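Local coordinates for putative oxygenase (Streptomyces coelicolor, PDB 2OG5), which hydroxylates carbon 3 of L-asparagine, using iron(II), 2-oxoglutarate and dioxygen, to supply (2S,3S)-3-hydroxyasparagine for a calcium-dependent lipopeptide antibiotic, at residues P217-S222 and R281-H286; V224-A229 and T273-E278. All coordinates share one frame; numbering follows the deposited sequence.

How the contacts relate
Both contacts hold helix 221-227 to helix 274-290, contact 1 through the residues that lead into it and its N-cap S220, contact 2 through the helix itself and the residues just after it. Their centres lie about 10 Å apart on one side of the jelly-roll enzyme. They share apolar packing, with L219 CB 3.7 Å from V224 CG2 and L219 CD1 3.9 Å from L227 CD1, and a salt bridge along the long helix, R281 NH2 to E274 OE2 at 3.2 Å. Contact 1 is nearer the metal: the side chain of L283 is about 10 Å from that of the iron ligand H179, whose site holds sodium here. Contact 2 lies away from the active site.

Contact 1: residues P217-S222 and R281-H286; sequences PLLSDS and RELQAH
The N-cap of helix 221-227 is held by a carboxylate from helix 274-290: S220, the capping residue, is gripped by E282. Two bonds link the one residue to the one carboxylate, a bond to each oxygen. S220 N donates to E282 OE2 at 2.9 Å, on the syn side and 22° out of the carboxylate plane, while S220 OG donates to the syn lone pair of E282 OE1 at 2.8 Å. Serine suits the place because its OG also caps a backbone N of the new helix. Glutamate supplies the reach: with CG anti to its own N (chi1 -167°) and the chain extended beyond, it spans the gap, and its OE1 is bonded as well by T223 OG1. A water donates to both E282 OE2 and L218 O.

Beside these polar bonds, leucine suits the buried position of L219, its two methyls reaching H286 ND1 (from CD2, 3.5 Å) and L283 CD1 (from CD1, 4.2 Å). The imidazole crosses L218 obliquely, with L218 CB 3.6 Å from H286 CD2. What fixes the ring's rotation is its own helix: H286 ND1 donates in the ring plane to E282 O at 2.9 Å, from the carbonyl face opposite to H286 N.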
ATOM      1  N   PRO A 217      -7.069  11.105  19.822  1.00 23.58           N
ATOM      2  CA  PRO A 217      -7.324  11.445  21.237  1.00 23.83           C
ATOM      3  C   PRO A 217      -6.173  12.157  21.952  1.00 24.09           C
ATOM      4  O   PRO A 217      -6.383  12.700  23.038  1.00 24.96           O
ATOM      5  CB  PRO A 217      -7.569  10.079  21.898  1.00 24.12           C
ATOM      6  CG  PRO A 217      -7.793   9.121  20.786  1.00 24.87           C
ATOM      7  CD  PRO A 217      -7.043   9.647  19.610  1.00 23.82           C
ATOM      8  N   LEU A 218      -4.977  12.149  21.365  1.00 23.80           N
ATOM      9  CA  LEU A 218      -3.795  12.768  21.982  1.00 24.10           C
ATOM     10  C   LEU A 218      -3.519  14.195  21.493  1.00 24.01           C
ATOM     11  O   LEU A 218      -2.728  14.924  22.106  1.00 24.24           O
ATOM     12  CB  LEU A 218      -2.560  11.909  21.704  1.00 24.39           C
ATOM     13  CG  LEU A 218      -2.670  10.410  21.990  1.00 25.68           C
ATOM     14  CD1 LEU A 218      -1.390   9.697  21.576  1.00 27.03           C
ATOM     15  CD2 LEU A 218      -2.985  10.164  23.462  1.00 27.13           C
ATOM     16  N   LEU A 219      -4.145  14.598  20.394  1.00 23.77           N
ATOM     17  CA  LEU A 219      -3.890  15.908  19.797  1.00 23.72           C
ATOM     18  C   LEU A 219      -4.559  17.028  20.582  1.00 23.93           C
ATOM     19  O   LEU A 219      -5.630  16.830  21.157  1.00 23.54           O
ATOM     20  CB  LEU A 219      -4.399  15.939  18.359  1.00 23.92           C
ATOM     21  CG  LEU A 219      -3.758  14.940  17.402  1.00 23.49           C
ATOM     22  CD1 LEU A 219      -4.447  15.018  16.058  1.00 22.71           C
ATOM     23  CD2 LEU A 219      -2.267  15.217  17.279  1.00 23.53           C
ATOM     24  N   SER A 220      -3.940  18.205  20.574  1.00 24.23           N
ATOM     25  CA  SER A 220      -4.504  19.371  21.249  1.00 24.44           C
ATOM     26  C   SER A 220      -5.721  19.892  20.491  1.00 24.51           C
ATOM     27  O   SER A 220      -5.848  19.702  19.276  1.00 24.57           O
ATOM     28  CB  SER A 220      -3.451  20.475  21.402  1.00 24.56           C
ATOM     29  OG  SER A 220      -3.071  21.034  20.157  1.00 24.93           O
ATOM     30  N   ASP A 221      -6.622  20.547  21.216  1.00 24.61           N
ATOM     31  CA  ASP A 221      -7.847  21.069  20.620  1.00 24.93           C
ATOM     32  C   ASP A 221      -7.573  21.990  19.433  1.00 24.63           C
ATOM     33  O   ASP A 221      -8.274  21.925  18.424  1.00 24.18           O
ATOM     34  CB  ASP A 221      -8.683  21.818  21.666  1.00 25.46           C
ATOM     35  CG  ASP A 221      -9.386  20.884  22.649  1.00 27.20           C
ATOM     36  OD1 ASP A 221      -9.453  19.664  22.395  1.00 30.42           O
ATOM     37  OD2 ASP A 221      -9.884  21.384  23.681  1.00 31.60           O
ATOM     38  N   SER A 222      -6.561  22.843  19.561  1.00 24.44           N
ATOM     39  CA  SER A 222      -6.202  23.784  18.497  1.00 24.26           C
ATOM     40  C   SER A 222      -5.732  23.040  17.247  1.00 23.96           C
ATOM     41  O   SER A 222      -6.067  23.433  16.129  1.00 23.54           O
ATOM     42  CB  SER A 222      -5.135  24.785  18.973  1.00 24.63           C
ATOM     43  OG  SER A 222      -3.974  24.146  19.484  1.00 25.08           O
ATOM     44  N   ARG A 281       2.975  19.847  12.330  1.00 21.93           N
ATOM     45  CA  ARG A 281       4.105  19.508  13.180  1.00 22.05           C
ATOM     46  C   ARG A 281       3.659  18.614  14.338  1.00 21.73           C
ATOM     47  O   ARG A 281       4.314  17.620  14.637  1.00 21.29           O
ATOM     48  CB  ARG A 281       4.803  20.768  13.692  1.00 22.19           C
ATOM     49  CG  ARG A 281       5.611  21.476  12.614  1.00 23.00           C
ATOM     50  CD  ARG A 281       6.529  22.539  13.191  1.00 24.64           C
ATOM     51  NE  ARG A 281       5.796  23.661  13.761  1.00 27.40           N
ATOM     52  CZ  ARG A 281       5.444  24.769  13.102  1.00 27.54           C
ATOM     53  NH1 ARG A 281       5.743  24.938  11.816  1.00 28.59           N
ATOM     54  NH2 ARG A 281       4.778  25.717  13.745  1.00 28.53           N
ATOM     55  N   GLU A 282       2.529  18.938  14.968  1.00 21.57           N
ATOM     56  CA  GLU A 282       2.042  18.112  16.075  1.00 21.95           C
ATOM     57  C   GLU A 282       1.583  16.740  15.585  1.00 21.75           C
ATOM     58  O   GLU A 282       1.809  15.724  16.254  1.00 21.51           O
ATOM     59  CB  GLU A 282       0.906  18.799  16.851  1.00 21.91           C
ATOM     60  CG  GLU A 282       0.612  18.087  18.179  1.00 22.61           C
ATOM     61  CD  GLU A 282      -0.564  18.649  18.951  1.00 23.65           C
ATOM     62  OE1 GLU A 282      -0.913  19.834  18.756  1.00 25.56           O
ATOM     63  OE2 GLU A 282      -1.135  17.894  19.771  1.00 26.48           O
ATOM     64  N   LEU A 283       0.929  16.709  14.429  1.00 21.90           N
ATOM     65  CA  LEU A 283       0.480  15.451  13.844  1.00 21.97           C
ATOM     66  C   LEU A 283       1.666  14.535  13.552  1.00 21.84           C
ATOM     67  O   LEU A 283       1.650  13.362  13.928  1.00 22.25           O
ATOM     68  CB  LEU A 283      -0.317  15.728  12.575  1.00 21.98           C
ATOM     69  CG  LEU A 283      -0.982  14.531  11.898  1.00 21.71           C
ATOM     70  CD1 LEU A 283      -2.030  13.913  12.806  1.00 22.25           C
ATOM     71  CD2 LEU A 283      -1.598  14.953  10.566  1.00 22.57           C
ATOM     72  N   GLN A 284       2.698  15.078  12.911  1.00 22.32           N
ATOM     73  CA  GLN A 284       3.932  14.328  12.649  1.00 21.81           C
ATOM     74  C   GLN A 284       4.533  13.761  13.932  1.00 21.54           C
ATOM     75  O   GLN A 284       4.938  12.593  13.972  1.00 21.17           O
ATOM     76  CB  GLN A 284       4.956  15.204  11.912  1.00 23.09           C
ATOM     77  CG  GLN A 284       6.419  14.662  11.858  1.00 24.16           C
ATOM     78  CD  GLN A 284       6.581  13.319  11.164  1.00 29.20           C
ATOM     79  OE1 GLN A 284       5.759  12.925  10.343  1.00 32.53           O
ATOM     80  NE2 GLN A 284       7.665  12.606  11.492  1.00 29.98           N
ATOM     81  N   ALA A 285       4.604  14.585  14.977  1.00 21.01           N
ATOM     82  CA  ALA A 285       5.145  14.141  16.260  1.00 21.09           C
ATOM     83  C   ALA A 285       4.404  12.933  16.819  1.00 20.66           C
ATOM     84  O   ALA A 285       5.034  11.988  17.288  1.00 20.59           O
ATOM     85  CB  ALA A 285       5.122  15.285  17.273  1.00 20.72           C
ATOM     86  N   HIS A 286       3.074  12.964  16.769  1.00 21.19           N
ATOM     87  CA  HIS A 286       2.262  11.869  17.309  1.00 21.37           C
ATOM     88  C   HIS A 286       2.273  10.624  16.412  1.00 21.55           C
ATOM     89  O   HIS A 286       2.222   9.499  16.921  1.00 22.70           O
ATOM     90  CB  HIS A 286       0.829  12.331  17.586  1.00 21.94           C
ATOM     91  CG  HIS A 286       0.708  13.204  18.797  1.00 21.80           C
ATOM     92  ND1 HIS A 286       0.805  14.577  18.738  1.00 22.70           N
ATOM     93  CD2 HIS A 286       0.524  12.895  20.104  1.00 23.94           C
ATOM     94  CE1 HIS A 286       0.682  15.078  19.955  1.00 22.45           C
ATOM     95  NE2 HIS A 286       0.518  14.080  20.803  1.00 22.81           N
TER
HETATM   96  O   HOH W   1      -0.875  17.332  22.630  1.00 42.16           O

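Contact 2: residues V224-A229 and T273-E278; sequences VDALWA and TERAAE
The guanidinium of R275 lies with one face over the backbone of helix 221-227. A226 CA sits 4.1 Å from its plane, offset toward the rim, and A226 N and D225 O lie on that same face. A229 comes in obliquely, its CB 3.4 Å from R275 NH2. R275 NE forms a salt bridge with E231 just beyond the segment, a partner that would favour this orientation of the flat group. The other flat group, the indole of W228, faces away from this interface: V224 CG1 meets it at the edge, in plane, and R257 makes a cation-pi contact with it.

R275 gets there by placing CG between its backbone N and carbonyl carbon (chi1 71°), after which the chain runs extended from CG to NE across A226. The methyl of A226 touches this stem, CB to R275 CD at 4.0 Å, and also R275 O at 3.8 Å. Alanine fits at both A226 and A276 because the backbones come close here, the two CA atoms being 5.6 Å apart. D225 OD2 remains 5.6 Å from R275 NH1, which may still allow a modest attraction, though the charged atoms are not in contact and form no salt bridge.

T273 is the N-cap of the long helix: its OG1 accepts from A276 N at 3.2 Å and also bonds E231, so one glutamate serves both the cap and the arginine. Around the two helices, A226 and L227 pack on A279 further along helix 274-290, A276 and L227 meet F232 of strand 232-233, and L227 also rests on L253 of strand 253-255.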
ATOM      1  N   VAL A 224      -6.561  19.818  16.493  1.00 22.87           N
ATOM      2  CA  VAL A 224      -7.737  19.132  15.941  1.00 22.94           C
ATOM      3  C   VAL A 224      -8.602  20.112  15.144  1.00 22.72           C
ATOM      4  O   VAL A 224      -8.973  19.837  14.008  1.00 22.60           O
ATOM      5  CB  VAL A 224      -8.570  18.420  17.036  1.00 22.94           C
ATOM      6  CG1 VAL A 224      -9.870  17.853  16.456  1.00 22.97           C
ATOM      7  CG2 VAL A 224      -7.739  17.313  17.682  1.00 23.09           C
ATOM      8  N   ASP A 225      -8.900  21.273  15.724  1.00 23.00           N
ATOM      9  CA  ASP A 225      -9.648  22.305  15.003  1.00 22.90           C
ATOM     10  C   ASP A 225      -8.978  22.696  13.679  1.00 22.51           C
ATOM     11  O   ASP A 225      -9.651  22.832  12.655  1.00 22.64           O
ATOM     12  CB  ASP A 225      -9.826  23.557  15.874  1.00 23.22           C
ATOM     13  CG  ASP A 225     -10.872  23.377  16.974  1.00 25.61           C
ATOM     14  OD1 ASP A 225     -11.626  22.379  16.960  1.00 28.92           O
ATOM     15  OD2 ASP A 225     -10.935  24.260  17.857  1.00 28.50           O
ATOM     16  N   ALA A 226      -7.658  22.861  13.696  1.00 22.01           N
ATOM     17  CA  ALA A 226      -6.917  23.200  12.480  1.00 21.98           C
ATOM     18  C   ALA A 226      -7.048  22.115  11.399  1.00 21.52           C
ATOM     19  O   ALA A 226      -7.248  22.424  10.227  1.00 21.58           O
ATOM     20  CB  ALA A 226      -5.438  23.459  12.802  1.00 22.12           C
ATOM     21  N   LEU A 227      -6.968  20.849  11.803  1.00 21.27           N
ATOM     22  CA  LEU A 227      -6.951  19.741  10.843  1.00 21.12           C
ATOM     23  C   LEU A 227      -8.295  19.548  10.139  1.00 21.05           C
ATOM     24  O   LEU A 227      -8.351  19.002   9.034  1.00 20.49           O
ATOM     25  CB  LEU A 227      -6.500  18.439  11.522  1.00 20.84           C
ATOM     26  CG  LEU A 227      -5.040  18.403  11.984  1.00 20.90           C
ATOM     27  CD1 LEU A 227      -4.775  17.178  12.862  1.00 21.59           C
ATOM     28  CD2 LEU A 227      -4.078  18.447  10.797  1.00 20.39           C
ATOM     29  N   TRP A 228      -9.376  20.018  10.769  1.00 21.17           N
ATOM     30  CA  TRP A 228     -10.712  20.015  10.150  1.00 21.37           C
ATOM     31  C   TRP A 228     -10.970  21.205   9.215  1.00 21.74           C
ATOM     32  O   TRP A 228     -11.975  21.222   8.503  1.00 22.31           O
ATOM     33  CB  TRP A 228     -11.812  19.983  11.228  1.00 21.16           C
ATOM     34  CG  TRP A 228     -11.994  18.649  11.872  1.00 20.48           C
ATOM     35  CD1 TRP A 228     -11.601  18.288  13.119  1.00 20.50           C
ATOM     36  CD2 TRP A 228     -12.619  17.494  11.291  1.00 19.79           C
ATOM     37  NE1 TRP A 228     -11.932  16.975  13.361  1.00 21.70           N
ATOM     38  CE2 TRP A 228     -12.562  16.466  12.253  1.00 20.31           C
ATOM     39  CE3 TRP A 228     -13.211  17.231  10.055  1.00 20.98           C
ATOM     40  CZ2 TRP A 228     -13.080  15.193  12.018  1.00 20.85           C
ATOM     41  CZ3 TRP A 228     -13.732  15.973   9.827  1.00 20.55           C
ATOM     42  CH2 TRP A 228     -13.657  14.967  10.803  1.00 20.31           C
ATOM     43  N   ALA A 229     -10.076  22.190   9.223  1.00 22.28           N
ATOM     44  CA  ALA A 229     -10.258  23.404   8.425  1.00 22.48           C
ATOM     45  C   ALA A 229      -9.642  23.227   7.036  1.00 23.06           C
ATOM     46  O   ALA A 229      -8.646  22.508   6.884  1.00 22.46           O
ATOM     47  CB  ALA A 229      -9.636  24.603   9.138  1.00 22.67           C
ATOM     48  N   THR A 273      -1.999  28.300   6.408  1.00 28.24           N
ATOM     49  CA  THR A 273      -2.015  29.208   7.563  1.00 27.82           C
ATOM     50  C   THR A 273      -0.986  28.761   8.599  1.00 27.88           C
ATOM     51  O   THR A 273      -0.478  27.640   8.528  1.00 27.69           O
ATOM     52  CB  THR A 273      -3.394  29.212   8.236  1.00 28.06           C
ATOM     53  OG1 THR A 273      -3.669  27.909   8.772  1.00 27.77           O
ATOM     54  CG2 THR A 273      -4.478  29.584   7.240  1.00 27.71           C
ATOM     55  N   GLU A 274      -0.689  29.621   9.572  1.00 27.56           N
ATOM     56  CA  GLU A 274       0.264  29.269  10.624  1.00 27.38           C
ATOM     57  C   GLU A 274      -0.273  28.170  11.541  1.00 26.83           C
ATOM     58  O   GLU A 274       0.484  27.290  11.945  1.00 26.97           O
ATOM     59  CB  GLU A 274       0.676  30.494  11.457  1.00 27.87           C
ATOM     60  CG  GLU A 274       1.692  30.184  12.576  1.00 29.40           C
ATOM     61  CD  GLU A 274       2.896  29.371  12.097  1.00 33.79           C
ATOM     62  OE1 GLU A 274       3.504  29.749  11.070  1.00 37.14           O
ATOM     63  OE2 GLU A 274       3.238  28.351  12.743  1.00 35.86           O
ATOM     64  N   ARG A 275      -1.561  28.219  11.877  1.00 26.11           N
ATOM     65  CA  ARG A 275      -2.145  27.188  12.731  1.00 25.51           C
ATOM     66  C   ARG A 275      -2.086  25.826  12.027  1.00 24.94           C
ATOM     67  O   ARG A 275      -1.850  24.807  12.674  1.00 24.66           O
ATOM     68  CB  ARG A 275      -3.575  27.539  13.170  1.00 25.60           C
ATOM     69  CG  ARG A 275      -4.659  27.480  12.099  1.00 25.55           C
ATOM     70  CD  ARG A 275      -6.025  27.397  12.765  1.00 25.44           C
ATOM     71  NE  ARG A 275      -7.135  27.427  11.820  1.00 25.62           N
ATOM     72  CZ  ARG A 275      -8.409  27.223  12.157  1.00 25.98           C
ATOM     73  NH1 ARG A 275      -8.751  26.976  13.418  1.00 27.12           N
ATOM     74  NH2 ARG A 275      -9.351  27.278  11.232  1.00 25.12           N
ATOM     75  N   ALA A 276      -2.270  25.828  10.708  1.00 24.24           N
ATOM     76  CA  ALA A 276      -2.145  24.611   9.899  1.00 23.91           C
ATOM     77  C   ALA A 276      -0.723  24.054   9.965  1.00 23.53           C
ATOM     78  O   ALA A 276      -0.531  22.847  10.113  1.00 23.81           O
ATOM     79  CB  ALA A 276      -2.532  24.883   8.458  1.00 23.40           C
ATOM     80  N   ALA A 277       0.270  24.933   9.856  1.00 23.43           N
ATOM     81  CA  ALA A 277       1.669  24.527   9.973  1.00 23.11           C
ATOM     82  C   ALA A 277       1.960  23.893  11.334  1.00 23.02           C
ATOM     83  O   ALA A 277       2.603  22.844  11.403  1.00 22.71           O
ATOM     84  CB  ALA A 277       2.594  25.716   9.727  1.00 23.25           C
ATOM     85  N   GLU A 278       1.490  24.524  12.410  1.00 22.74           N
ATOM     86  CA  GLU A 278       1.652  23.972  13.758  1.00 23.03           C
ATOM     87  C   GLU A 278       0.961  22.614  13.881  1.00 22.39           C
ATOM     88  O   GLU A 278       1.501  21.700  14.502  1.00 22.04           O
ATOM     89  CB  GLU A 278       1.102  24.928  14.826  1.00 23.36           C
ATOM     90  CG  GLU A 278       1.356  24.473  16.268  1.00 24.12           C
ATOM     91  CD  GLU A 278       0.889  25.479  17.295  1.00 25.40           C
ATOM     92  OE1 GLU A 278       1.578  26.506  17.480  1.00 29.09           O
ATOM     93  OE2 GLU A 278      -0.168  25.239  17.924  1.00 28.80           O
TER